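Local atomic coordinates of solute-binding protein (Thermoactinomyces vulgaris, PDB entry 2ZYO), a protein that binds maltodextrins such as maltotetraose, and cyclodextrins, and probably delivers them to a membrane transporter for sugar uptake. Residues K38-F43 with V51-V56; K282-S287 with F302-E307; S311-K314 with I319-Q322. All coordinates share one frame; numbering follows the deposited sequence.

Contact 1: K38-F43 with V51-V56; sequences KWAGEF and VEVVPV
The carbonyl oxygen of A40 accepts a hydrogen bond from T44 OG1, one turn further along its helix, and the same oxygen lies against V51, whose CB and CG2 are each 4.1 Å from A40 O. The contact itself is apolar. A40 CB points toward the strand and meets two valines: V51 CG1 at 3.6 Å and V53 CG2 at 3.7 Å. V51 and V53 are two apart on the strand and both turn their CB toward the helix, so a single methyl group can serve both. Alanine suits this place because a methyl lets helix and strand draw close, their axes approaching to 8.4 Å.

One turn on, F43 adds an aromatic ring. Its CG stands anti to the backbone N (chi1 -175°), which carries CD2 to V51 CG2 at 3.7 Å; the two side chains cross at about a right angle, and the methyl comes to the ring obliquely. V51 thus divides its branches, CG1 going to A40 and CG2 to F43. Its beta-branched form gives both methyls to the helix side while the backbone keeps its extended shape. E52, between the valines, faces away and forms a salt bridge with K20.

The segments run nearly antiparallel, at 167°, as expected for a helix and its following strand in a beta-alpha-beta unit, here strand 20-25, helix 30-47 and strand 50-55. E52 and V54 bond through their backbones to strand 20-25, while L299 of helix 293-302 packs on F43 and V51, and F302 meets the F43 ring edge-to-face.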
loop_
_atom_site.group_PDB
_atom_site.type_symbol
_atom_site.label_atom_id
_atom_site.label_comp_id
_atom_site.label_asym_id
_atom_site.label_seq_id
_atom_site.Cartn_x
_atom_site.Cartn_y
_atom_site.Cartn_z
ATOM N N LYS A 38 -5.378 -17.052 16.532
ATOM C CA LYS A 38 -4.307 -17.677 17.308
ATOM C C LYS A 38 -3.773 -16.735 18.387
ATOM O O LYS A 38 -3.709 -17.097 19.567
ATOM C CB LYS A 38 -3.157 -18.138 16.402
ATOM C CG LYS A 38 -1.963 -18.692 17.173
ATOM C CD LYS A 38 -0.729 -18.824 16.298
ATOM C CE LYS A 38 0.504 -19.159 17.127
ATOM N NZ LYS A 38 0.408 -20.480 17.813
ATOM N N TRP A 39 -3.396 -15.528 17.979
ATOM C CA TRP A 39 -2.770 -14.590 18.906
ATOM C C TRP A 39 -3.753 -13.947 19.879
ATOM O O TRP A 39 -3.391 -13.676 21.026
ATOM C CB TRP A 39 -1.887 -13.588 18.157
ATOM C CG TRP A 39 -0.708 -14.308 17.602
ATOM C CD1 TRP A 39 -0.509 -14.686 16.306
ATOM C CD2 TRP A 39 0.401 -14.821 18.346
ATOM N NE1 TRP A 39 0.672 -15.377 16.191
ATOM C CE2 TRP A 39 1.252 -15.475 17.428
ATOM C CE3 TRP A 39 0.767 -14.779 19.698
ATOM C CZ2 TRP A 39 2.451 -16.078 17.818
ATOM C CZ3 TRP A 39 1.957 -15.381 20.085
ATOM C CH2 TRP A 39 2.784 -16.022 19.146
ATOM N N ALA A 40 -4.993 -13.740 19.437
ATOM C CA ALA A 40 -6.072 -13.373 20.354
ATOM C C ALA A 40 -6.221 -14.462 21.414
ATOM O O ALA A 40 -6.357 -14.169 22.604
ATOM C CB ALA A 40 -7.367 -13.182 19.606
ATOM N N GLY A 41 -6.168 -15.719 20.974
ATOM C CA GLY A 41 -6.228 -16.867 21.879
ATOM C C GLY A 41 -5.128 -16.859 22.926
ATOM O O GLY A 41 -5.384 -17.136 24.104
ATOM N N GLU A 42 -3.908 -16.538 22.498
ATOM C CA GLU A 42 -2.764 -16.434 23.413
ATOM C C GLU A 42 -2.925 -15.289 24.416
ATOM O O GLU A 42 -2.531 -15.422 25.574
ATOM C CB GLU A 42 -1.446 -16.283 22.643
ATOM C CG GLU A 42 -1.005 -17.536 21.878
ATOM C CD GLU A 42 -0.567 -18.685 22.782
ATOM O OE1 GLU A 42 -0.134 -18.438 23.931
ATOM O OE2 GLU A 42 -0.645 -19.846 22.334
ATOM N N PHE A 43 -3.500 -14.171 23.971
ATOM C CA PHE A 43 -3.798 -13.054 24.872
ATOM C C PHE A 43 -4.798 -13.480 25.946
ATOM O O PHE A 43 -4.621 -13.171 27.123
ATOM C CB PHE A 43 -4.324 -11.841 24.095
ATOM C CG PHE A 43 -4.535 -10.613 24.945
ATOM C CD1 PHE A 43 -3.485 -9.741 25.208
ATOM C CD2 PHE A 43 -5.791 -10.324 25.473
ATOM C CE1 PHE A 43 -3.680 -8.600 25.990
ATOM C CE2 PHE A 43 -5.994 -9.191 26.258
ATOM C CZ PHE A 43 -4.936 -8.329 26.515
ATOM N N VAL A 51 -11.294 -12.719 24.047
ATOM C CA VAL A 51 -11.130 -11.918 22.837
ATOM C C VAL A 51 -11.918 -12.562 21.702
ATOM O O VAL A 51 -11.569 -13.647 21.223
ATOM C CB VAL A 51 -9.649 -11.705 22.437
ATOM C CG1 VAL A 51 -9.567 -10.833 21.194
ATOM C CG2 VAL A 51 -8.870 -11.056 23.572
ATOM N N GLU A 52 -12.995 -11.891 21.303
ATOM C CA GLU A 52 -13.836 -12.358 20.213
ATOM C C GLU A 52 -13.335 -11.792 18.892
ATOM O O GLU A 52 -13.285 -10.575 18.706
ATOM C CB GLU A 52 -15.294 -11.951 20.441
ATOM C CG GLU A 52 -16.260 -12.532 19.408
ATOM C CD GLU A 52 -17.653 -11.928 19.467
ATOM O OE1 GLU A 52 -17.838 -10.870 20.111
ATOM O OE2 GLU A 52 -18.570 -12.513 18.853
ATOM N N VAL A 53 -12.963 -12.687 17.984
ATOM C CA VAL A 53 -12.531 -12.303 16.649
ATOM C C VAL A 53 -13.682 -12.535 15.679
ATOM O O VAL A 53 -14.105 -13.675 15.468
ATOM C CB VAL A 53 -11.278 -13.089 16.198
ATOM C CG1 VAL A 53 -10.823 -12.627 14.818
ATOM C CG2 VAL A 53 -10.151 -12.916 17.204
ATOM N N VAL A 54 -14.176 -11.443 15.103
ATOM C CA VAL A 54 -15.330 -11.464 14.207
ATOM C C VAL A 54 -14.856 -11.248 12.769
ATOM O O VAL A 54 -14.092 -10.318 12.506
ATOM C CB VAL A 54 -16.360 -10.367 14.592
ATOM C CG1 VAL A 54 -17.606 -10.435 13.705
ATOM C CG2 VAL A 54 -16.752 -10.484 16.061
ATOM N N PRO A 55 -15.289 -12.117 11.834
ATOM C CA PRO A 55 -14.932 -11.929 10.428
ATOM C C PRO A 55 -15.652 -10.740 9.790
ATOM O O PRO A 55 -16.878 -10.753 9.659
ATOM C CB PRO A 55 -15.377 -13.241 9.775
ATOM C CG PRO A 55 -16.483 -13.737 10.640
ATOM C CD PRO A 55 -16.103 -13.330 12.040
ATOM N N VAL A 56 -14.883 -9.718 9.419
ATOM C CA VAL A 56 -15.395 -8.570 8.665
ATOM C C VAL A 56 -14.357 -8.152 7.626
ATOM O O VAL A 56 -13.190 -7.917 7.960
ATOM C CB VAL A 56 -15.731 -7.342 9.561
ATOM C CG1 VAL A 56 -16.428 -6.264 8.737
ATOM C CG2 VAL A 56 -16.606 -7.728 10.752
#

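Contact 2: K282-S287 with F302-E307; sequences KGWYLS and FLTSKE
L303 lays its CD1 methyl over one face of the W284 indole, 4.1 Å from the centroid of the five-membered ring and 25° off the normal, a CH-pi contact. A torsion on each side brings them together: the indole CG of W284 stands opposite the carbonyl carbon (chi1 -74°), and L303 CD1 extends its chain anti to CA (chi2 174°). The leucine and the indole cross at about a right angle, and L303 CB adds a further touch, 3.8 Å from W284 NE1.

T304 comes to the same ring in a different way. Its CG2 lies near the ring plane, at the edge, 3.7 Å from W284 CD1. The threonine torsion separates the two branches: OG1 sits between N and the carbonyl carbon and bonds to M300 O, while the methyl is left to meet the tryptophan. Threonine suits the spot because it can satisfy its hydroxyl on a carbonyl four residues earlier in the chain and still offer a carbon surface.

The one polar group of the indole is also provided for. W284 NE1 donates to an in-plane water 2.8 Å away, and that water donates to L303 O at 2.8 Å, so the leucine is tied to the tryptophan by both its methyl and its carbonyl. With neither an N-H nor a flat ring, a leucine in place of W284 would probably leave the water without its donor and L303 CD1 without the face it rests on.

Strand 278-287 pairs antiparallel with strands 77-81 and 120-136, and W284 bonds to L124 through the backbone. Its side chain touches M300 of helix 293-302 and T36 of helix 30-47 and makes a cation-pi contact with K126. L303 also reaches W39 and L77, while S305 caps helix 306-316 at A308 N.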
loop_
_atom_site.group_PDB
_atom_site.type_symbol
_atom_site.label_atom_id
_atom_site.label_comp_id
_atom_site.label_asym_id
_atom_site.label_seq_id
_atom_site.Cartn_x
_atom_site.Cartn_y
_atom_site.Cartn_z
ATOM N N LYS A 282 -1.216 -1.881 6.534
ATOM C CA LYS A 282 -2.400 -2.383 7.221
ATOM C C LYS A 282 -2.078 -2.457 8.706
ATOM O O LYS A 282 -1.173 -3.183 9.111
ATOM C CB LYS A 282 -2.803 -3.766 6.699
ATOM C CG LYS A 282 -3.353 -3.769 5.276
ATOM C CD LYS A 282 -4.082 -5.066 4.938
ATOM C CE LYS A 282 -3.180 -6.288 5.006
ATOM N NZ LYS A 282 -3.912 -7.550 4.691
ATOM N N GLY A 283 -2.808 -1.693 9.511
ATOM C CA GLY A 283 -2.583 -1.687 10.952
ATOM C C GLY A 283 -3.818 -2.029 11.760
ATOM O O GLY A 283 -4.911 -2.180 11.209
ATOM N N TRP A 284 -3.625 -2.168 13.070
ATOM C CA TRP A 284 -4.726 -2.257 14.024
ATOM C C TRP A 284 -5.024 -0.858 14.529
ATOM O O TRP A 284 -4.102 -0.127 14.913
ATOM C CB TRP A 284 -4.347 -3.129 15.223
ATOM C CG TRP A 284 -4.295 -4.598 14.958
ATOM C CD1 TRP A 284 -3.201 -5.410 15.056
ATOM C CD2 TRP A 284 -5.388 -5.440 14.569
ATOM N NE1 TRP A 284 -3.542 -6.705 14.745
ATOM C CE2 TRP A 284 -4.877 -6.752 14.439
ATOM C CE3 TRP A 284 -6.746 -5.213 14.307
ATOM C CZ2 TRP A 284 -5.679 -7.836 14.066
ATOM C CZ3 TRP A 284 -7.544 -6.291 13.932
ATOM C CH2 TRP A 284 -7.005 -7.585 13.812
ATOM N N TYR A 285 -6.304 -0.493 14.538
ATOM C CA TYR A 285 -6.743 0.811 15.041
ATOM C C TYR A 285 -7.688 0.631 16.219
ATOM O O TYR A 285 -8.261 -0.443 16.405
ATOM C CB TYR A 285 -7.401 1.637 13.927
ATOM C CG TYR A 285 -6.660 1.549 12.614
ATOM C CD1 TYR A 285 -5.308 1.876 12.536
ATOM C CD2 TYR A 285 -7.304 1.118 11.457
ATOM C CE1 TYR A 285 -4.613 1.776 11.339
ATOM C CE2 TYR A 285 -6.616 1.022 10.247
ATOM C CZ TYR A 285 -5.273 1.350 10.201
ATOM O OH TYR A 285 -4.582 1.256 9.017
ATOM N N LEU A 286 -7.832 1.683 17.017
ATOM C CA LEU A 286 -8.650 1.648 18.221
ATOM C C LEU A 286 -9.932 2.444 18.016
ATOM O O LEU A 286 -9.889 3.658 17.795
ATOM C CB LEU A 286 -7.855 2.207 19.408
ATOM C CG LEU A 286 -8.510 2.293 20.790
ATOM C CD1 LEU A 286 -9.009 0.938 21.267
ATOM C CD2 LEU A 286 -7.534 2.893 21.793
ATOM N N SER A 287 -11.066 1.752 18.091
ATOM C CA SER A 287 -12.365 2.391 17.921
ATOM C C SER A 287 -12.574 3.485 18.958
ATOM O O SER A 287 -12.274 3.296 20.137
ATOM C CB SER A 287 -13.488 1.362 18.037
ATOM O OG SER A 287 -14.754 1.997 18.132
ATOM N N PHE A 302 0.133 -6.754 21.949
ATOM C CA PHE A 302 0.302 -8.205 21.990
ATOM C C PHE A 302 0.194 -8.811 20.590
ATOM O O PHE A 302 0.928 -9.740 20.249
ATOM C CB PHE A 302 -0.714 -8.845 22.944
ATOM C CG PHE A 302 -0.448 -10.293 23.225
ATOM C CD1 PHE A 302 0.374 -10.674 24.283
ATOM C CD2 PHE A 302 -1.018 -11.284 22.430
ATOM C CE1 PHE A 302 0.628 -12.021 24.540
ATOM C CE2 PHE A 302 -0.767 -12.632 22.681
ATOM C CZ PHE A 302 0.055 -12.997 23.737
ATOM N N LEU A 303 -0.710 -8.261 19.779
ATOM C CA LEU A 303 -0.943 -8.756 18.422
ATOM C C LEU A 303 0.128 -8.318 17.423
ATOM O O LEU A 303 0.172 -8.825 16.304
ATOM C CB LEU A 303 -2.320 -8.311 17.914
ATOM C CG LEU A 303 -3.573 -8.798 18.653
ATOM C CD1 LEU A 303 -4.807 -8.119 18.086
ATOM C CD2 LEU A 303 -3.717 -10.316 18.587
ATOM N N THR A 304 0.974 -7.368 17.827
ATOM C CA THR A 304 1.983 -6.801 16.930
ATOM C C THR A 304 3.414 -6.961 17.453
ATOM O O THR A 304 4.334 -6.269 16.999
ATOM C CB THR A 304 1.710 -5.306 16.632
ATOM O OG1 THR A 304 1.670 -4.567 17.861
ATOM C CG2 THR A 304 0.386 -5.130 15.894
ATOM N N SER A 305 3.598 -7.877 18.400
ATOM C CA SER A 305 4.922 -8.156 18.953
ATOM C C SER A 305 5.802 -8.839 17.912
ATOM O O SER A 305 5.310 -9.317 16.884
ATOM C CB SER A 305 4.798 -9.059 20.179
ATOM O OG SER A 305 4.414 -10.366 19.790
ATOM N N LYS A 306 7.102 -8.901 18.187
ATOM C CA LYS A 306 8.030 -9.617 17.314
ATOM C C LYS A 306 7.567 -11.058 17.075
ATOM O O LYS A 306 7.523 -11.516 15.935
ATOM C CB LYS A 306 9.449 -9.587 17.889
ATOM C CG LYS A 306 10.504 -10.172 16.959
ATOM C CD LYS A 306 11.884 -10.143 17.599
ATOM C CE LYS A 306 12.880 -10.975 16.798
ATOM N NZ LYS A 306 14.227 -11.038 17.439
ATOM N N GLU A 307 7.197 -11.748 18.153
ATOM C CA GLU A 307 6.723 -13.128 18.075
ATOM C C GLU A 307 5.443 -13.261 17.245
ATOM O O GLU A 307 5.339 -14.151 16.398
ATOM C CB GLU A 307 6.498 -13.693 19.483
ATOM C CG GLU A 307 6.242 -15.194 19.521
ATOM C CD GLU A 307 5.892 -15.716 20.908
ATOM O OE1 GLU A 307 5.725 -14.906 21.848
ATOM O OE2 GLU A 307 5.783 -16.950 21.056
HETATM O O HOH W 1 -1.775 -8.878 14.256
#

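Contact 3: S311-K314 with I319-Q322; sequences SRFK and IPPQ
F313 and P320 make the closest touch, F313 CB lying 3.7 Å from P320 CD and 3.9 Å from P320 CG. The phenyl ring continues the contact: F313 CD1 is 4.0 Å from P320 CD and 4.2 Å from I319 CA, both carbons reaching the ring obliquely. With CG anti to the backbone N (chi1 166°), the phenylalanine leans out from its helix over the start of the returning loop. Proline is apt here, since its ring offers a compact apolar surface and its nitrogen has no hydrogen to be satisfied in a buried place.

The next shell fixes the loop. The backbone of I319 bonds to I128, and that of P321 to D108. P321 is the centre of an inverse gamma turn, closed by a weak bond from Q322 N to P320 O. Just before I319, E318 takes a salt bridge from R312 NH1, fastening the helix to the loop's approach.

Helix 306-316 and the loop thus fold back on each other between two neighbours: M330 and I331 of helix 329-332 pack on F313, I331 also on P320, while strand 120-136 receives R312 at K126 and A127 and I319 at I128.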
loop_
_atom_site.group_PDB
_atom_site.type_symbol
_atom_site.label_atom_id
_atom_site.label_comp_id
_atom_site.label_asym_id
_atom_site.label_seq_id
_atom_site.Cartn_x
_atom_site.Cartn_y
_atom_site.Cartn_z
ATOM N N SER A 311 5.145 -14.959 13.332
ATOM C CA SER A 311 4.095 -15.940 13.069
ATOM C C SER A 311 3.170 -15.485 11.941
ATOM O O SER A 311 2.876 -16.256 11.021
ATOM C CB SER A 311 3.297 -16.204 14.350
ATOM O OG SER A 311 2.060 -16.838 14.082
ATOM N N ARG A 312 2.726 -14.230 12.006
ATOM C CA ARG A 312 1.844 -13.684 10.971
ATOM C C ARG A 312 2.477 -13.725 9.581
ATOM O O ARG A 312 1.817 -14.104 8.612
ATOM C CB ARG A 312 1.387 -12.261 11.301
ATOM C CG ARG A 312 0.205 -11.836 10.448
ATOM C CD ARG A 312 -0.295 -10.434 10.736
ATOM N NE ARG A 312 -1.515 -10.191 9.968
ATOM C CZ ARG A 312 -1.544 -9.767 8.706
ATOM N NH1 ARG A 312 -0.418 -9.508 8.052
ATOM N NH2 ARG A 312 -2.707 -9.601 8.093
ATOM N N PHE A 313 3.750 -13.348 9.486
ATOM C CA PHE A 313 4.440 -13.395 8.200
ATOM C C PHE A 313 4.492 -14.812 7.633
ATOM O O PHE A 313 4.196 -15.027 6.459
ATOM C CB PHE A 313 5.856 -12.820 8.277
ATOM C CG PHE A 313 6.695 -13.166 7.081
ATOM C CD1 PHE A 313 6.438 -12.578 5.844
ATOM C CD2 PHE A 313 7.706 -14.115 7.176
ATOM C CE1 PHE A 313 7.188 -12.915 4.726
ATOM C CE2 PHE A 313 8.463 -14.459 6.061
ATOM C CZ PHE A 313 8.205 -13.856 4.835
ATOM N N LYS A 314 4.870 -15.769 8.474
ATOM C CA LYS A 314 5.027 -17.156 8.038
ATOM C C LYS A 314 3.704 -17.772 7.574
ATOM O O LYS A 314 3.685 -18.580 6.641
ATOM C CB LYS A 314 5.685 -17.998 9.137
ATOM C CG LYS A 314 7.140 -17.613 9.412
ATOM C CD LYS A 314 7.712 -18.362 10.604
ATOM C CE LYS A 314 9.057 -17.791 11.021
ATOM N NZ LYS A 314 9.609 -18.479 12.220
ATOM N N ILE A 319 4.515 -8.993 4.576
ATOM C CA ILE A 319 5.706 -8.454 5.232
ATOM C C ILE A 319 5.339 -7.605 6.449
ATOM O O ILE A 319 4.619 -6.620 6.316
ATOM C CB ILE A 319 6.558 -7.612 4.249
ATOM C CG1 ILE A 319 6.986 -8.467 3.055
ATOM C CG2 ILE A 319 7.780 -7.024 4.957
ATOM C CD1 ILE A 319 7.486 -7.665 1.870
ATOM N N PRO A 320 5.837 -7.986 7.641
ATOM C CA PRO A 320 5.592 -7.149 8.811
ATOM C C PRO A 320 6.632 -6.029 8.902
ATOM O O PRO A 320 7.833 -6.310 8.884
ATOM C CB PRO A 320 5.739 -8.128 9.980
ATOM C CG PRO A 320 6.675 -9.187 9.485
ATOM C CD PRO A 320 6.632 -9.185 7.969
ATOM N N PRO A 321 6.183 -4.761 8.985
ATOM C CA PRO A 321 7.156 -3.671 9.050
ATOM C C PRO A 321 7.695 -3.501 10.471
ATOM O O PRO A 321 7.550 -2.440 11.091
ATOM C CB PRO A 321 6.352 -2.457 8.587
ATOM C CG PRO A 321 4.947 -2.765 8.965
ATOM C CD PRO A 321 4.794 -4.265 9.020
ATOM N N GLN A 322 8.308 -4.573 10.960
ATOM C CA GLN A 322 8.874 -4.654 12.293
ATOM C C GLN A 322 10.388 -4.696 12.103
ATOM O O GLN A 322 10.894 -5.548 11.369
ATOM C CB GLN A 322 8.361 -5.932 12.971
ATOM C CG GLN A 322 8.226 -5.864 14.493
ATOM C CD GLN A 322 9.504 -6.216 15.248
ATOM O OE1 GLN A 322 9.533 -6.161 16.474
ATOM N NE2 GLN A 322 10.560 -6.576 14.524
#

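Overall arrangement
The three contacts form one continuous region of packing on the same side of the chain's centre. Contacts 1 and 2, with centres about 12 Å apart, meet where F302 lies against W39 and E42. Contacts 1 and 3 have centres about 17 Å apart, yet W39 NE1 and S311 OG stand 2.9 Å from each other, a probable hydrogen bond. Contacts 2 and 3, centres about 11 Å apart, share helix 306-316, and K282 and R312 both form salt bridges with E318, which probably eases the closeness of their positive ends. In contact 3 the side chain of I319 is about 13 Å from a bound glucose unit; none of the three contacts contributes a residue to the binding pocket.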